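Local coordinates for glucose-resistance amylase regulator (Weissella paramesenteroides ATCC 33313, PDB 4RK6), which probably regulates transcription as a DNA-binding repressor of the LacI family, and here holds alpha-D-glucopyranose in its periplasmic-binding-protein-like region, at residues N115-Y120 and T238-D243; S108-M113 and S142-T147; D119-M124 and F190-A195; G203-M208 and L219-I224; F244-R249 and I268-E273. All coordinates share one frame; numbering follows the deposited sequence. Where two conformers were deposited one is given.

Contact 1: N115-Y120 and T238-D243; sequences NSIVDY and TTVKQD. With GLC (alpha-D-glucopyranose), chain C.
T238 presents its methyl group to Y120: CG2 comes within 4.3 Å of Y120 CE2, meeting the ring neither squarely on its face nor at its edge. The polar ends of the same two residues are joined through a water, which lies 2.6 Å from T238 OG1 and 2.8 Å from Y120 OH; T238 OG1 is also hydrogen-bonded to R277 N. T239 directs its side chain away from the helix, and V240 returns to it as the centre of the contact. With V240 CG1 anti to the backbone N (chi1 171°), the other methyl, CG2, is the one that reaches I117, 3.4 Å from I117 CG1 and 3.6 Å from I117 CD1. The first distance is shorter than usual for two carbons, so the packing is tight here. Further along the chain, Q242 leaves the helix behind and extends into the sugar site, where NE2 donates to glucose O3 at 3.0 Å along a nearly straight bond (175°); S108 and D225 hold the two ends of its amide. Helix 115-120 thus runs roughly antiparallel to strand 238-241, their axes 9.7 Å apart at 154°. A helix covering the sheet while the adjoining chain delivers a ligand-binding residue is characteristic of the periplasmic-binding-protein fold shared by LacI-family regulators.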
# COMPACT_ATOMS: atom_id res chain seq x y z
N ASN A 115 0.26 13.91 22.37
CA ASN A 115 0.13 15.16 23.07
C ASN A 115 0.17 16.38 22.13
O ASN A 115 -0.56 17.33 22.35
CB ASN A 115 1.20 15.25 24.14
CG ASN A 115 0.93 16.37 25.09
OD1 ASN A 115 -0.09 16.36 25.79
ND2 ASN A 115 1.82 17.36 25.11
N SER A 116 0.96 16.33 21.07
CA SER A 116 0.98 17.41 20.08
C SER A 116 -0.39 17.56 19.42
O SER A 116 -0.82 18.64 19.14
CB SER A 116 2.09 17.20 19.03
OG SER A 116 1.75 16.21 18.07
N ILE A 117 -1.07 16.46 19.18
CA ILE A 117 -2.35 16.53 18.48
C ILE A 117 -3.42 17.10 19.41
O ILE A 117 -4.18 17.95 19.02
CB ILE A 117 -2.81 15.15 17.96
CG1 ILE A 117 -1.80 14.60 16.94
CG2 ILE A 117 -4.21 15.25 17.39
CD1 ILE A 117 -2.02 13.14 16.60
N VAL A 118 -3.45 16.61 20.64
CA VAL A 118 -4.42 17.07 21.62
C VAL A 118 -4.19 18.55 21.90
O VAL A 118 -5.13 19.33 21.94
CB VAL A 118 -4.31 16.23 22.91
CG1 VAL A 118 -5.09 16.89 24.04
CG2 VAL A 118 -4.80 14.83 22.68
N ASP A 119 -2.93 18.95 22.05
CA ASP A 119 -2.62 20.36 22.28
C ASP A 119 -3.14 21.28 21.16
O ASP A 119 -3.74 22.33 21.41
CB ASP A 119 -1.12 20.55 22.45
CG ASP A 119 -0.79 21.77 23.26
OD1 ASP A 119 -1.22 21.85 24.43
OD2 ASP A 119 -0.12 22.65 22.72
N TYR A 120 -2.92 20.85 19.93
CA TYR A 120 -3.39 21.57 18.76
C TYR A 120 -4.90 21.64 18.71
O TYR A 120 -5.48 22.70 18.49
CB TYR A 120 -2.83 20.91 17.48
CG TYR A 120 -3.38 21.50 16.23
CD1 TYR A 120 -3.16 22.84 15.93
CD2 TYR A 120 -4.12 20.74 15.35
CE1 TYR A 120 -3.67 23.40 14.76
CE2 TYR A 120 -4.64 21.30 14.20
CZ TYR A 120 -4.42 22.61 13.90
OH TYR A 120 -4.95 23.11 12.73
N THR A 238 -4.98 16.85 7.84
CA THR A 238 -4.02 17.27 8.86
C THR A 238 -3.52 16.00 9.54
O THR A 238 -4.31 15.07 9.81
CB THR A 238 -4.69 18.24 9.82
OG1 THR A 238 -5.04 19.43 9.09
CG2 THR A 238 -3.78 18.63 10.98
N THR A 239 -2.20 15.92 9.75
CA THR A 239 -1.61 14.66 10.13
C THR A 239 -0.31 14.85 10.93
O THR A 239 0.42 15.84 10.72
CB THR A 239 -1.35 13.80 8.87
OG1 THR A 239 -1.00 12.47 9.24
CG2 THR A 239 -0.25 14.39 7.97
N VAL A 240 -0.03 13.93 11.84
CA VAL A 240 1.33 13.78 12.39
C VAL A 240 2.10 12.85 11.48
O VAL A 240 1.84 11.64 11.39
CB VAL A 240 1.37 13.27 13.85
CG1 VAL A 240 2.81 12.92 14.28
CG2 VAL A 240 0.79 14.31 14.77
N LYS A 241 3.07 13.43 10.78
CA LYS A 241 3.87 12.67 9.86
C LYS A 241 5.04 12.00 10.58
O LYS A 241 5.87 12.68 11.18
CB LYS A 241 4.43 13.55 8.76
CG LYS A 241 5.04 12.72 7.63
CD LYS A 241 5.46 13.62 6.48
CE LYS A 241 5.42 12.91 5.14
NZ LYS A 241 6.41 11.82 5.09
N GLN A 242 5.09 10.68 10.51
CA GLN A 242 6.26 9.93 11.00
C GLN A 242 7.30 9.85 9.91
O GLN A 242 6.98 9.74 8.71
CB GLN A 242 5.87 8.52 11.41
CG GLN A 242 4.78 8.47 12.47
CD GLN A 242 4.79 7.15 13.22
OE1 GLN A 242 5.80 6.75 13.78
NE2 GLN A 242 3.68 6.43 13.16
N ASP A 243 8.57 9.87 10.31
CA ASP A 243 9.64 9.71 9.36
C ASP A 243 10.03 8.24 9.25
O ASP A 243 11.04 7.81 9.82
CB ASP A 243 10.81 10.61 9.79
CG ASP A 243 11.83 10.83 8.66
OD1 ASP A 243 11.80 10.11 7.65
OD2 ASP A 243 12.65 11.76 8.82
C1 GLC C . 1.70 0.47 13.63
C2 GLC C . 2.86 1.40 14.00
C3 GLC C . 2.41 2.82 14.29
C4 GLC C . 1.45 3.29 13.20
C5 GLC C . 0.24 2.35 13.20
C6 GLC C . -0.77 2.72 12.12
O1 GLC C . 1.13 0.06 14.82
O2 GLC C . 3.54 0.93 15.16
O3 GLC C . 3.60 3.61 14.29
O4 GLC C . 1.09 4.62 13.41
O5 GLC C . 0.64 1.04 12.89
O6 GLC C . -0.21 2.64 10.85
O HOH W 1 -5.24 21.74 10.35

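Contact 2: S108-M113 and S142-T147; sequences SNEFEM and SSTRRT. With GLC (alpha-D-glucopyranose), chain C.
E110 and R145 meet in a side-on, two-pronged salt bridge. R145 NE donates to E110 OE1 at 2.9 Å, almost straight (177°) and in the guanidinium plane, using the syn lone pair of the carboxylate. The second prong, R145 NH2 to E110 OE2, is clearly more bent and tilted from the guanidinium plane; the carboxylate and guanidinium planes stand 38° apart. Conformation explains the meeting: R145 runs extended from CG to NE, whereas E110 folds at chi2 (-83°). The two side chains cross at about a right angle, and the bend brings the carboxylate alongside the NE-NH2 edge. Nearer the backbone of E110, T144 CG2 packs 3.8 Å from E110 CB, and the terminal CE of selenomethionine M113 lies 3.6 Å from R145 NH2. With NE and NH2 engaged, the guanidinium is fixed in rotation and presents its NH1-NH2 edge to the sugar, where both nitrogens donate to glucose O4, NH2 serving E110 as well. E110 is therefore a second-shell carboxylate holding a sugar-binding arginine in the glucose pocket.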
# COMPACT_ATOMS: atom_id res chain seq x y z
N SER A 108 9.03 6.66 16.65
CA SER A 108 8.52 7.97 17.00
C SER A 108 8.12 7.91 18.46
O SER A 108 7.71 6.85 18.96
CB SER A 108 7.30 8.33 16.13
OG SER A 108 7.64 8.35 14.73
N ASN A 109 8.19 9.04 19.15
CA ASN A 109 7.76 9.10 20.53
C ASN A 109 6.24 9.20 20.63
O ASN A 109 5.65 10.22 20.31
CB ASN A 109 8.41 10.28 21.25
CG ASN A 109 8.14 10.28 22.75
OD1 ASN A 109 7.01 10.44 23.23
ND2 ASN A 109 9.22 10.13 23.53
N GLU A 110 5.62 8.12 21.11
CA GLU A 110 4.16 8.00 21.07
C GLU A 110 3.45 9.06 21.91
O GLU A 110 2.47 9.64 21.45
CB GLU A 110 3.72 6.59 21.47
CG GLU A 110 3.94 5.54 20.39
CD GLU A 110 2.81 5.50 19.36
OE1 GLU A 110 1.77 6.18 19.54
OE2 GLU A 110 2.96 4.75 18.39
N PHE A 111 3.92 9.33 23.12
CA PHE A 111 3.23 10.33 23.91
C PHE A 111 3.37 11.72 23.30
O PHE A 111 2.42 12.50 23.31
CB PHE A 111 3.67 10.35 25.38
CG PHE A 111 2.90 11.34 26.19
CD1 PHE A 111 1.60 11.05 26.61
CD2 PHE A 111 3.44 12.59 26.46
CE1 PHE A 111 0.86 11.99 27.30
CE2 PHE A 111 2.70 13.53 27.16
CZ PHE A 111 1.42 13.22 27.58
N GLU A 112 4.56 12.05 22.80
CA GLU A 112 4.76 13.35 22.16
C GLU A 112 3.85 13.53 20.96
O GLU A 112 3.29 14.63 20.76
CB GLU A 112 6.22 13.51 21.74
CG GLU A 112 6.62 14.92 21.34
CD GLU A 112 8.09 15.01 20.96
OE1 GLU A 112 8.39 15.53 19.87
OE2 GLU A 112 8.95 14.55 21.75
N MSE A 113 3.73 12.48 20.13
CA MSE A 113 2.82 12.54 18.96
C MSE A 113 1.44 12.86 19.42
O MSE A 113 0.82 13.83 18.97
CB MSE A 113 2.75 11.24 18.17
CG MSE A 113 4.03 10.99 17.38
SE MSE A 113 3.68 9.63 16.01
CE MSE A 113 3.70 8.05 17.21
N SER A 142 0.05 -3.58 24.92
CA SER A 142 -0.20 -2.27 25.50
C SER A 142 -1.12 -1.48 24.59
O SER A 142 -0.94 -1.50 23.36
CB SER A 142 1.12 -1.50 25.67
OG SER A 142 2.02 -2.18 26.51
N SER A 143 -2.10 -0.82 25.18
CA SER A 143 -3.01 0.05 24.44
C SER A 143 -2.43 1.45 24.41
O SER A 143 -2.98 2.38 24.97
CB SER A 143 -4.40 0.06 25.06
OG SER A 143 -5.35 0.49 24.09
N THR A 144 -1.32 1.59 23.68
CA THR A 144 -0.48 2.76 23.77
C THR A 144 -1.22 4.06 23.48
O THR A 144 -1.15 5.01 24.25
CB THR A 144 0.70 2.61 22.80
OG1 THR A 144 1.36 1.37 23.07
CG2 THR A 144 1.68 3.78 22.91
N ARG A 145 -1.90 4.12 22.34
CA ARG A 145 -2.56 5.37 21.95
C ARG A 145 -3.76 5.72 22.80
O ARG A 145 -3.95 6.87 23.15
CB ARG A 145 -2.89 5.34 20.46
CG ARG A 145 -1.58 5.37 19.70
CD ARG A 145 -1.69 5.51 18.19
NE ARG A 145 -0.32 5.60 17.68
CZ ARG A 145 0.05 5.45 16.42
NH1 ARG A 145 -0.85 5.24 15.45
NH2 ARG A 145 1.34 5.50 16.12
N ARG A 146 -4.59 4.74 23.10
CA ARG A 146 -5.70 4.92 24.04
C ARG A 146 -5.20 5.53 25.35
O ARG A 146 -5.75 6.53 25.84
CB ARG A 146 -6.33 3.54 24.31
CG ARG A 146 -7.50 3.55 25.28
CD ARG A 146 -7.75 2.15 25.84
NE ARG A 146 -8.87 2.15 26.77
CZ ARG A 146 -10.10 1.69 26.51
NH1 ARG A 146 -10.42 1.15 25.34
NH2 ARG A 146 -11.02 1.74 27.47
N THR A 147 -4.17 4.91 25.92
CA THR A 147 -3.63 5.39 27.19
C THR A 147 -3.03 6.79 27.09
O THR A 147 -3.30 7.65 27.93
CB THR A 147 -2.66 4.35 27.77
OG1 THR A 147 -3.46 3.23 28.18
CG2 THR A 147 -1.91 4.91 28.94
C1 GLC C . 1.70 0.47 13.63
C2 GLC C . 2.86 1.40 14.00
C3 GLC C . 2.41 2.82 14.29
C4 GLC C . 1.45 3.29 13.20
C5 GLC C . 0.24 2.35 13.20
C6 GLC C . -0.77 2.72 12.12
O1 GLC C . 1.13 0.06 14.82
O2 GLC C . 3.54 0.93 15.16
O3 GLC C . 3.60 3.61 14.29
O4 GLC C . 1.09 4.62 13.41
O5 GLC C . 0.64 1.04 12.89
O6 GLC C . -0.21 2.64 10.85

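Contact 3: D119-M124 and F190-A195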
# COMPACT_ATOMS: atom_id res chain seq x y z
N ASP A 119 -2.93 18.95 22.05
CA ASP A 119 -2.62 20.36 22.28
C ASP A 119 -3.14 21.28 21.16
O ASP A 119 -3.74 22.33 21.41
CB ASP A 119 -1.12 20.55 22.45
CG ASP A 119 -0.79 21.77 23.26
OD1 ASP A 119 -1.22 21.85 24.43
OD2 ASP A 119 -0.12 22.65 22.72
N TYR A 120 -2.92 20.85 19.93
CA TYR A 120 -3.39 21.57 18.76
C TYR A 120 -4.90 21.64 18.71
O TYR A 120 -5.48 22.70 18.49
CB TYR A 120 -2.83 20.91 17.48
CG TYR A 120 -3.38 21.50 16.23
CD1 TYR A 120 -3.16 22.84 15.93
CD2 TYR A 120 -4.12 20.74 15.35
CE1 TYR A 120 -3.67 23.40 14.76
CE2 TYR A 120 -4.64 21.30 14.20
CZ TYR A 120 -4.42 22.61 13.90
OH TYR A 120 -4.95 23.11 12.73
N LEU A 121 -5.57 20.50 18.90
CA LEU A 121 -7.02 20.50 18.82
C LEU A 121 -7.66 21.38 19.90
O LEU A 121 -8.62 22.09 19.62
CB LEU A 121 -7.58 19.08 18.91
CG LEU A 121 -7.37 18.24 17.63
CD1 LEU A 121 -7.84 16.81 17.84
CD2 LEU A 121 -8.06 18.85 16.44
N ILE A 122 -7.12 21.34 21.11
CA ILE A 122 -7.60 22.20 22.20
C ILE A 122 -7.33 23.68 21.90
O ILE A 122 -8.18 24.54 22.13
CB ILE A 122 -7.00 21.77 23.56
CG1 ILE A 122 -7.62 20.42 23.96
CG2 ILE A 122 -7.21 22.83 24.65
CD1 ILE A 122 -6.90 19.79 25.13
N ASP A 123 -6.15 23.99 21.37
CA ASP A 123 -5.83 25.35 20.91
C ASP A 123 -6.82 25.84 19.83
O ASP A 123 -7.12 27.03 19.74
CB ASP A 123 -4.40 25.42 20.35
CG ASP A 123 -3.32 25.45 21.43
OD1 ASP A 123 -3.65 25.53 22.62
OD2 ASP A 123 -2.13 25.38 21.07
N MSE A 124 -7.32 24.91 19.01
CA MSE A 124 -8.29 25.23 17.96
C MSE A 124 -9.71 25.23 18.48
O MSE A 124 -10.64 25.39 17.70
CB MSE A 124 -8.13 24.23 16.81
CG MSE A 124 -6.81 24.32 16.06
SE MSE A 124 -6.56 26.03 15.12
CE MSE A 124 -7.57 25.53 13.50
N PHE A 190 -18.76 14.43 19.90
CA PHE A 190 -17.45 15.03 19.78
C PHE A 190 -17.34 15.86 18.51
O PHE A 190 -18.01 15.60 17.50
CB PHE A 190 -16.36 13.96 19.79
CG PHE A 190 -16.65 12.77 18.92
CD1 PHE A 190 -16.27 12.76 17.58
CD2 PHE A 190 -17.30 11.64 19.43
CE1 PHE A 190 -16.54 11.66 16.78
CE2 PHE A 190 -17.55 10.54 18.64
CZ PHE A 190 -17.19 10.55 17.31
N THR A 191 -16.49 16.87 18.56
CA THR A 191 -16.29 17.80 17.44
C THR A 191 -15.05 17.49 16.61
O THR A 191 -14.89 18.04 15.51
CB THR A 191 -16.22 19.26 17.92
OG1 THR A 191 -15.10 19.44 18.82
CG2 THR A 191 -17.53 19.64 18.62
N ALA A 192 -14.17 16.66 17.17
CA ALA A 192 -12.91 16.26 16.52
C ALA A 192 -12.62 14.82 16.81
O ALA A 192 -12.99 14.27 17.87
CB ALA A 192 -11.76 17.12 17.00
N ALA A 193 -11.98 14.17 15.85
CA ALA A 193 -11.55 12.80 15.98
C ALA A 193 -10.07 12.69 15.64
O ALA A 193 -9.61 13.27 14.66
CB ALA A 193 -12.37 11.91 15.07
N ILE A 194 -9.34 11.99 16.48
CA ILE A 194 -7.94 11.67 16.23
C ILE A 194 -7.94 10.25 15.69
O ILE A 194 -8.36 9.31 16.36
CB ILE A 194 -7.10 11.74 17.51
CG1 ILE A 194 -7.14 13.16 18.07
CG2 ILE A 194 -5.68 11.32 17.21
CD1 ILE A 194 -6.49 13.36 19.42
N ALA A 195 -7.50 10.10 14.45
CA ALA A 195 -7.50 8.81 13.78
C ALA A 195 -6.16 8.12 13.95
O ALA A 195 -5.13 8.72 13.64
CB ALA A 195 -7.80 9.03 12.30
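Helix-on-sheet packing within the periplasmic-binding-protein-like domain brings L121, on the inner face of helix 110-123, down onto A192 and I194 of strand 192-195. One leucine serves both partners. Its CD1 methyl lies 3.7 Å from I194 CG1 and 4.0 Å from A192 CB, while the second branch, CD2, closes on the same alanine methyl at 4.1 Å, so that A192 CB is met by both arms of the fork. The conformation that allows this places L121 CG anti to its carbonyl carbon (chi1 -74°), projecting the fork from the helix toward the strand. I194 lies aslant to L121 and offers its longer branch: CD1 as well as CG1 borders the leucine methyl. A193, between the two, turns its methyl away from the helix. Neighbouring strands enlarge the apolar surface, for L121 also rests on I129 and V222, and I194 on I129 and L131. No hydrogen bond joins the two segments, and all three touching residues are buried. The helix is consequently held to this strand by dispersion and by burial of hydrocarbon, forces that depend on close fit and not on bond direction.

Contact 4: G203-M208 and L219-I224; sequences GLINAM and LSIVTI
T223 OG1 is gripped by two partners, T239 OG1 on the adjoining strand and D198 OD1 at the start of helix 198-210, so one hydroxyl ties strand 220-223 to the neighbouring strand and to the very helix that packs over it. Deeper in, the contact between that helix and strand 220-223 is wholly apolar. I221 CD1 is its focal point, packing against L204 CB at 3.6 Å and against I205 CG1 at 3.9 Å. It gets there by an extended branch (chi2 168°) that carries the terminal methyl away from the sheet and into the angle between two successive helical residues. L219, just before the strand, makes the second cluster: its CD2 meets L204 CD2 at 4.1 Å, the two leucines crossing at about a right angle. The CE of selenomethionine M208 approaches L219 CB at the same separation, brought there by bends at both chi2 and chi3. Facing another way, N206 donates through ND2 to I232 O of the second subunit, so this helix also belongs to the dimer contact. Strand 192-195, helix 198-210 and strand 220-223 together make a beta-alpha-beta crossover, the repeating unit of this domain's fold, whose last strand leads directly to I224 in the glucose pocket.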
# COMPACT_ATOMS: atom_id res chain seq x y z
N GLY A 203 -11.82 6.93 6.15
CA GLY A 203 -13.13 6.31 6.46
C GLY A 203 -14.08 7.30 7.07
O GLY A 203 -15.24 7.35 6.71
N LEU A 204 -13.56 8.10 7.99
CA LEU A 204 -14.34 9.15 8.62
C LEU A 204 -14.83 10.19 7.59
O LEU A 204 -16.00 10.60 7.60
CB LEU A 204 -13.49 9.86 9.66
CG LEU A 204 -13.27 9.08 10.96
CD1 LEU A 204 -12.10 9.68 11.71
CD2 LEU A 204 -14.52 9.14 11.81
N ILE A 205 -13.93 10.63 6.71
CA ILE A 205 -14.31 11.59 5.68
C ILE A 205 -15.46 11.05 4.83
O ILE A 205 -16.47 11.74 4.59
CB ILE A 205 -13.11 11.93 4.77
CG1 ILE A 205 -12.15 12.86 5.50
CG2 ILE A 205 -13.60 12.55 3.46
CD1 ILE A 205 -10.89 13.12 4.71
N ASN A 206 -15.33 9.81 4.39
CA ASN A 206 -16.34 9.22 3.52
C ASN A 206 -17.66 9.00 4.25
O ASN A 206 -18.71 9.18 3.63
CB ASN A 206 -15.85 7.94 2.85
CG ASN A 206 -14.94 8.23 1.68
OD1 ASN A 206 -14.74 9.38 1.32
ND2 ASN A 206 -14.41 7.20 1.06
N ALA A 207 -17.62 8.60 5.52
CA ALA A 207 -18.86 8.38 6.26
C ALA A 207 -19.60 9.69 6.36
O ALA A 207 -20.82 9.75 6.16
CB ALA A 207 -18.59 7.80 7.63
N MSE A 208 -18.87 10.77 6.64
CA MSE A 208 -19.52 12.09 6.75
C MSE A 208 -20.12 12.48 5.42
O MSE A 208 -21.32 12.87 5.36
CB MSE A 208 -18.59 13.19 7.26
CG MSE A 208 -17.95 12.93 8.63
SE MSE A 208 -19.23 12.48 10.09
CE MSE A 208 -19.87 14.32 10.26
N LEU A 219 -17.06 17.81 11.49
CA LEU A 219 -16.12 16.97 12.24
C LEU A 219 -14.71 17.31 11.80
O LEU A 219 -14.41 17.20 10.61
CB LEU A 219 -16.34 15.48 11.98
CG LEU A 219 -15.36 14.54 12.71
CD1 LEU A 219 -15.55 14.60 14.21
CD2 LEU A 219 -15.47 13.09 12.20
N SER A 220 -13.87 17.72 12.75
CA SER A 220 -12.44 17.90 12.50
C SER A 220 -11.69 16.58 12.66
O SER A 220 -12.06 15.75 13.49
CB SER A 220 -11.89 18.96 13.47
OG SER A 220 -12.34 20.27 13.11
N ILE A 221 -10.63 16.38 11.87
CA ILE A 221 -9.88 15.13 11.91
C ILE A 221 -8.39 15.43 11.88
O ILE A 221 -7.95 16.27 11.08
CB ILE A 221 -10.23 14.18 10.73
CG1 ILE A 221 -11.71 13.83 10.69
CG2 ILE A 221 -9.42 12.89 10.79
CD1 ILE A 221 -12.09 13.16 9.37
N VAL A 222 -7.65 14.73 12.72
CA VAL A 222 -6.19 14.65 12.61
C VAL A 222 -5.80 13.18 12.58
O VAL A 222 -6.29 12.39 13.40
CB VAL A 222 -5.44 15.37 13.76
CG1 VAL A 222 -3.93 15.20 13.58
CG2 VAL A 222 -5.81 16.84 13.83
N THR A 223 -4.95 12.79 11.64
CA THR A 223 -4.48 11.40 11.58
C THR A 223 -3.04 11.24 12.04
O THR A 223 -2.29 12.22 12.10
CB THR A 223 -4.56 10.77 10.17
OG1 THR A 223 -3.48 11.23 9.36
CG2 THR A 223 -5.86 11.06 9.50
N ILE A 224 -2.67 10.01 12.34
CA ILE A 224 -1.29 9.65 12.64
C ILE A 224 -0.75 8.79 11.52
O ILE A 224 -1.34 7.79 11.16
CB ILE A 224 -1.19 8.88 13.96
CG1 ILE A 224 -1.54 9.82 15.10
CG2 ILE A 224 0.24 8.32 14.11
CD1 ILE A 224 -1.79 9.12 16.42

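Contact 5: F244-R249 and I268-E273; sequences FPEIGR and IYIPTE
I270 carries the 268-273 side of this contact, and its two branches meet two different kinds of neighbour. On the buried side I247 packs obliquely against it, with I247 CG1 3.8 Å from I270 CG1 and 4.0 Å from I270 CB; V106 and I250 add further apolar surface around I270. The other side is as close but lies nearer the solvent. There I270 CG2 touches only the hydrocarbon part of E246, lying 3.8 Å from its CG, while the carboxylate departs. A bend at chi2 (70°) accounts for the split, lifting the charged end of E246 off the isoleucine and toward R249, one turn further along the helix. Both R249 NE and R249 NH2 donate to the single oxygen E246 OE1, the latter at 2.8 Å, and neither bond is straight (133° and 137°). The guanidinium lies with one face over E246 CA, and its NH1 forms a second salt bridge, to E34. E246 thus behaves amphipathically: its methylene groups help to cover I270 while its charge is paired along the helix, so helix and strand adhere through hydrocarbon alone, with no polar bond between them.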
# COMPACT_ATOMS: atom_id res chain seq x y z
N PHE A 244 9.21 7.45 8.55
CA PHE A 244 9.41 6.00 8.51
C PHE A 244 10.75 5.61 7.88
O PHE A 244 11.42 4.71 8.35
CB PHE A 244 8.26 5.27 7.80
CG PHE A 244 6.97 5.32 8.56
CD1 PHE A 244 6.85 4.72 9.81
CD2 PHE A 244 5.86 5.99 8.04
CE1 PHE A 244 5.66 4.78 10.52
CE2 PHE A 244 4.67 6.06 8.75
CZ PHE A 244 4.57 5.44 9.99
N PRO A 245 11.14 6.29 6.79
CA PRO A 245 12.43 5.90 6.25
C PRO A 245 13.56 6.18 7.24
O PRO A 245 14.47 5.35 7.30
CB PRO A 245 12.57 6.74 4.96
CG PRO A 245 11.16 7.16 4.63
CD PRO A 245 10.46 7.31 5.96
N GLU A 246 13.49 7.27 8.00
CA GLU A 246 14.53 7.56 8.99
C GLU A 246 14.54 6.49 10.08
O GLU A 246 15.61 6.01 10.50
CB GLU A 246 14.38 8.95 9.57
CG GLU A 246 15.43 9.30 10.60
CD GLU A 246 16.83 9.49 10.03
OE1 GLU A 246 17.05 9.35 8.79
OE2 GLU A 246 17.71 9.82 10.85
N ILE A 247 13.36 6.05 10.52
CA ILE A 247 13.29 4.92 11.46
C ILE A 247 14.05 3.71 10.93
O ILE A 247 14.84 3.11 11.65
CB ILE A 247 11.82 4.59 11.83
CG1 ILE A 247 11.21 5.74 12.61
CG2 ILE A 247 11.74 3.28 12.61
CD1 ILE A 247 9.69 5.71 12.68
N GLY A 248 13.84 3.36 9.67
CA GLY A 248 14.54 2.25 9.05
C GLY A 248 16.04 2.49 8.97
O GLY A 248 16.83 1.62 9.35
N ARG A 249 16.46 3.67 8.51
CA ARG A 249 17.90 3.94 8.40
C ARG A 249 18.61 3.85 9.76
O ARG A 249 19.70 3.27 9.87
CB ARG A 249 18.15 5.34 7.81
CG ARG A 249 17.82 5.46 6.34
CD ARG A 249 18.37 6.77 5.77
NE ARG A 249 17.64 7.93 6.25
CZ ARG A 249 16.52 8.42 5.70
NH1 ARG A 249 15.99 7.87 4.60
NH2 ARG A 249 15.95 9.49 6.23
N ILE A 268 15.71 4.87 20.69
CA ILE A 268 16.02 6.09 19.94
C ILE A 268 14.70 6.62 19.38
O ILE A 268 13.98 5.89 18.70
CB ILE A 268 17.01 5.81 18.82
CG1 ILE A 268 18.35 5.34 19.43
CG2 ILE A 268 17.24 7.07 18.00
CD1 ILE A 268 19.26 4.69 18.42
N TYR A 269 14.39 7.87 19.72
CA TYR A 269 13.17 8.52 19.27
C TYR A 269 13.48 9.34 18.04
O TYR A 269 14.45 10.12 18.02
CB TYR A 269 12.56 9.39 20.37
CG TYR A 269 12.03 8.60 21.53
CD1 TYR A 269 10.97 7.73 21.38
CD2 TYR A 269 12.62 8.70 22.80
CE1 TYR A 269 10.49 6.98 22.43
CE2 TYR A 269 12.14 7.97 23.86
CZ TYR A 269 11.08 7.11 23.68
OH TYR A 269 10.60 6.38 24.72
N ILE A 270 12.66 9.16 17.01
CA ILE A 270 12.77 9.88 15.76
C ILE A 270 11.70 10.99 15.77
O ILE A 270 10.52 10.72 16.05
CB ILE A 270 12.62 8.93 14.56
CG1 ILE A 270 13.61 7.76 14.67
CG2 ILE A 270 12.75 9.68 13.23
CD1 ILE A 270 15.08 8.14 14.68
N PRO A 271 12.10 12.24 15.51
CA PRO A 271 11.16 13.35 15.55
C PRO A 271 10.02 13.20 14.55
O PRO A 271 10.19 12.58 13.51
CB PRO A 271 12.00 14.57 15.12
CG PRO A 271 13.42 14.12 15.10
CD PRO A 271 13.40 12.64 14.90
N THR A 272 8.89 13.81 14.90
CA THR A 272 7.73 13.92 14.01
C THR A 272 7.34 15.37 13.89
O THR A 272 7.91 16.26 14.53
CB THR A 272 6.52 13.12 14.53
OG1 THR A 272 6.02 13.71 15.73
CG2 THR A 272 6.89 11.70 14.77
N GLU A 273 6.33 15.63 13.08
CA GLU A 273 5.86 16.98 12.90
C GLU A 273 4.39 16.91 12.51
O GLU A 273 3.96 15.96 11.84
CB GLU A 273 6.64 17.64 11.78
CG GLU A 273 6.60 16.88 10.46
CD GLU A 273 7.69 17.32 9.49
OE1 GLU A 273 8.68 17.96 9.93
OE2 GLU A 273 7.55 17.03 8.27

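How the contacts relate
Contacts 1, 2 and 3 all draw on helix 110-123, which backs the sugar site near its start through E110 and lies on the sheet along its length; I117 CG2 and I194 CD1, 3.6 Å apart, join contacts 1 and 3. Contacts 1 and 2 touch glucose directly and lock together through Q242 OE1 and S108 OG, 2.6 Å apart. Contact 4 adjoins this site through I224, whose CG2 lies 3.5 Å from R145 NH1, while the I247 side chain of contact 5 comes within about 7 Å of the sugar. The sheet links the rest: V240 N and T223 O bond contact 1 to contact 4, and K241 N and E273 O bond it to contact 5.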